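Long-range contact in peptide methionine sulfoxide reductase MsrA (Treponema denticola ATCC 35405, PDB 5FA9), which probably repairs oxidised proteins by reducing methionine sulfoxide back to methionine, with MsrA and MsrB activities fused in one chain: residues 96-101 / 124-129. The protein carries 2 engineered substitutions. Numbering follows the deposited sequence.
Sequences IYYVDD and VEVEKL
I96 meets V124 through CG1 of each side chain, 4.0 Å apart. I107 of helix 104-115 and L69 of helix 65-74 also pack on I96. Y97 points to the other face of the sheet, where its CB lies 3.8 Å from CD1 of L129, just past the strand, and the two side chains cross at about a right angle. Y98 CG sits between the backbone N and the carbonyl carbon (chi1 59°), which swings the ring across to K128. K128 CA stands over one ring face, 3.6 Å from the centroid, in a CH-pi contact. V126 CG1 comes to the edge of the same ring.

The backbones pair in parallel, I96 with V126 and Y98 with K128. I96 N donates to E125 O at 2.8 Å, and L129 N donates to Y98 O at 3.0 Å. The two bonds between them, E127 N to I96 O and Y98 N to E127 O, are long and weak.

At one end Y97 OH donates to the anti lone pair of E125 OE2, 2.6 Å away. The carboxylate is turned 82° from the ring. R93 forms a salt bridge to the same oxygen and probably steadies its charge. At the other end K128 NZ forms a salt bridge with D101 OD1, 3.2 Å away; the hydrogen bond in it is weak. Strand 95-98, helix 104-115 and strand 125-128 form a beta-alpha-beta crossover, which places 125-128 at the margin of the mixed sheet in the MsrA domain.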
loop_
_atom_site.group_PDB
_atom_site.type_symbol
_atom_site.label_atom_id
_atom_site.label_comp_id
_atom_site.label_asym_id
_atom_site.label_seq_id
_atom_site.Cartn_x
_atom_site.Cartn_y
_atom_site.Cartn_z
ATOM N N ILE B 96 -4.822 0.021 18.787
ATOM C CA ILE B 96 -4.729 0.452 17.400
ATOM C C ILE B 96 -3.333 1.005 17.146
ATOM O O ILE B 96 -2.933 2.002 17.746
ATOM C CB ILE B 96 -5.784 1.519 17.057
ATOM C CG1 ILE B 96 -7.189 1.002 17.370
ATOM C CG2 ILE B 96 -5.677 1.927 15.595
ATOM C CD1 ILE B 96 -8.275 2.045 17.221
ATOM N N TYR B 97 -2.594 0.353 16.255
ATOM C CA TYR B 97 -1.199 0.705 16.027
ATOM C C TYR B 97 -0.988 1.248 14.621
ATOM O O TYR B 97 -1.456 0.666 13.642
ATOM C CB TYR B 97 -0.302 -0.511 16.268
ATOM C CG TYR B 97 -0.591 -1.216 17.573
ATOM C CD1 TYR B 97 -0.138 -0.700 18.780
ATOM C CD2 TYR B 97 -1.324 -2.396 17.599
ATOM C CE1 TYR B 97 -0.403 -1.341 19.977
ATOM C CE2 TYR B 97 -1.594 -3.044 18.790
ATOM C CZ TYR B 97 -1.131 -2.514 19.975
ATOM O OH TYR B 97 -1.399 -3.156 21.162
ATOM N N TYR B 98 -0.274 2.364 14.529
ATOM C CA TYR B 98 -0.076 3.036 13.253
ATOM C C TYR B 98 1.388 3.036 12.836
ATOM O O TYR B 98 2.289 3.069 13.675
ATOM C CB TYR B 98 -0.597 4.476 13.322
ATOM C CG TYR B 98 0.070 5.323 14.384
ATOM C CD1 TYR B 98 1.232 6.034 14.107
ATOM C CD2 TYR B 98 -0.464 5.415 15.663
ATOM C CE1 TYR B 98 1.845 6.809 15.073
ATOM C CE2 TYR B 98 0.143 6.189 16.637
ATOM C CZ TYR B 98 1.295 6.883 16.336
ATOM O OH TYR B 98 1.903 7.655 17.301
ATOM N N VAL B 99 1.614 3.002 11.529
ATOM C CA VAL B 99 2.951 3.138 10.972
ATOM C C VAL B 99 3.011 4.452 10.197
ATOM O O VAL B 99 4.084 4.944 9.847
ATOM C CB VAL B 99 3.299 1.946 10.056
ATOM C CG1 VAL B 99 2.455 1.985 8.795
ATOM C CG2 VAL B 99 4.775 1.938 9.712
ATOM N N ASP B 100 1.835 5.023 9.958
ATOM C CA ASP B 100 1.705 6.276 9.228
ATOM C C ASP B 100 1.269 7.384 10.184
ATOM O O ASP B 100 0.151 7.363 10.698
ATOM C CB ASP B 100 0.702 6.120 8.080
ATOM C CG ASP B 100 0.718 7.294 7.117
ATOM O OD1 ASP B 100 1.384 8.309 7.408
ATOM O OD2 ASP B 100 0.059 7.196 6.061
ATOM N N ASP B 101 2.155 8.346 10.420
ATOM C CA ASP B 101 1.906 9.404 11.398
ATOM C C ASP B 101 0.764 10.334 10.991
ATOM O O ASP B 101 0.261 11.100 11.812
ATOM C CB ASP B 101 3.178 10.223 11.629
ATOM C CG ASP B 101 4.292 9.406 12.252
ATOM O OD1 ASP B 101 3.987 8.484 13.038
ATOM O OD2 ASP B 101 5.473 9.687 11.957
ATOM N N VAL B 124 -8.799 0.987 24.973
ATOM C CA VAL B 124 -8.058 0.677 23.757
ATOM C C VAL B 124 -6.845 1.594 23.656
ATOM O O VAL B 124 -6.985 2.818 23.646
ATOM C CB VAL B 124 -8.931 0.836 22.497
ATOM C CG1 VAL B 124 -8.115 0.543 21.246
ATOM C CG2 VAL B 124 -10.147 -0.073 22.574
ATOM N N GLU B 125 -5.656 1.006 23.588
ATOM C CA GLU B 125 -4.434 1.798 23.538
ATOM C C GLU B 125 -4.121 2.242 22.112
ATOM O O GLU B 125 -4.285 1.480 21.160
ATOM C CB GLU B 125 -3.253 1.011 24.119
ATOM C CG GLU B 125 -2.973 -0.315 23.429
ATOM C CD GLU B 125 -1.798 -1.053 24.043
ATOM O OE1 GLU B 125 -1.542 -0.867 25.251
ATOM O OE2 GLU B 125 -1.128 -1.816 23.315
ATOM N N VAL B 126 -3.681 3.487 21.974
ATOM C CA VAL B 126 -3.266 4.008 20.680
ATOM C C VAL B 126 -1.785 4.353 20.721
ATOM O O VAL B 126 -1.381 5.332 21.348
ATOM C CB VAL B 126 -4.078 5.250 20.275
ATOM C CG1 VAL B 126 -3.564 5.816 18.962
ATOM C CG2 VAL B 126 -5.556 4.904 20.172
ATOM N N GLU B 127 -0.977 3.537 20.054
ATOM C CA GLU B 127 0.469 3.712 20.066
ATOM C C GLU B 127 1.034 3.567 18.666
ATOM O O GLU B 127 0.425 2.933 17.805
ATOM C CB GLU B 127 1.135 2.689 20.991
ATOM C CG GLU B 127 0.596 2.651 22.409
ATOM C CD GLU B 127 1.236 1.555 23.240
ATOM O OE1 GLU B 127 1.955 0.714 22.662
ATOM O OE2 GLU B 127 1.023 1.536 24.470
ATOM N N LYS B 128 2.199 4.161 18.437
ATOM C CA LYS B 128 2.929 3.894 17.209
ATOM C C LYS B 128 3.441 2.462 17.244
ATOM O O LYS B 128 4.032 2.032 18.237
ATOM C CB LYS B 128 4.091 4.873 17.036
ATOM C CG LYS B 128 4.794 4.765 15.690
ATOM C CD LYS B 128 6.153 5.449 15.720
ATOM C CE LYS B 128 6.849 5.357 14.371
ATOM N NZ LYS B 128 6.066 6.014 13.287
ATOM N N LEU B 129 3.193 1.721 16.171
ATOM C CA LEU B 129 3.708 0.369 16.050
ATOM C C LEU B 129 5.226 0.405 16.097
ATOM O O LEU B 129 5.854 1.146 15.340
ATOM C CB LEU B 129 3.230 -0.279 14.750
ATOM C CG LEU B 129 3.553 -1.763 14.604
ATOM C CD1 LEU B 129 2.809 -2.580 15.651
ATOM C CD2 LEU B 129 3.242 -2.244 13.198
#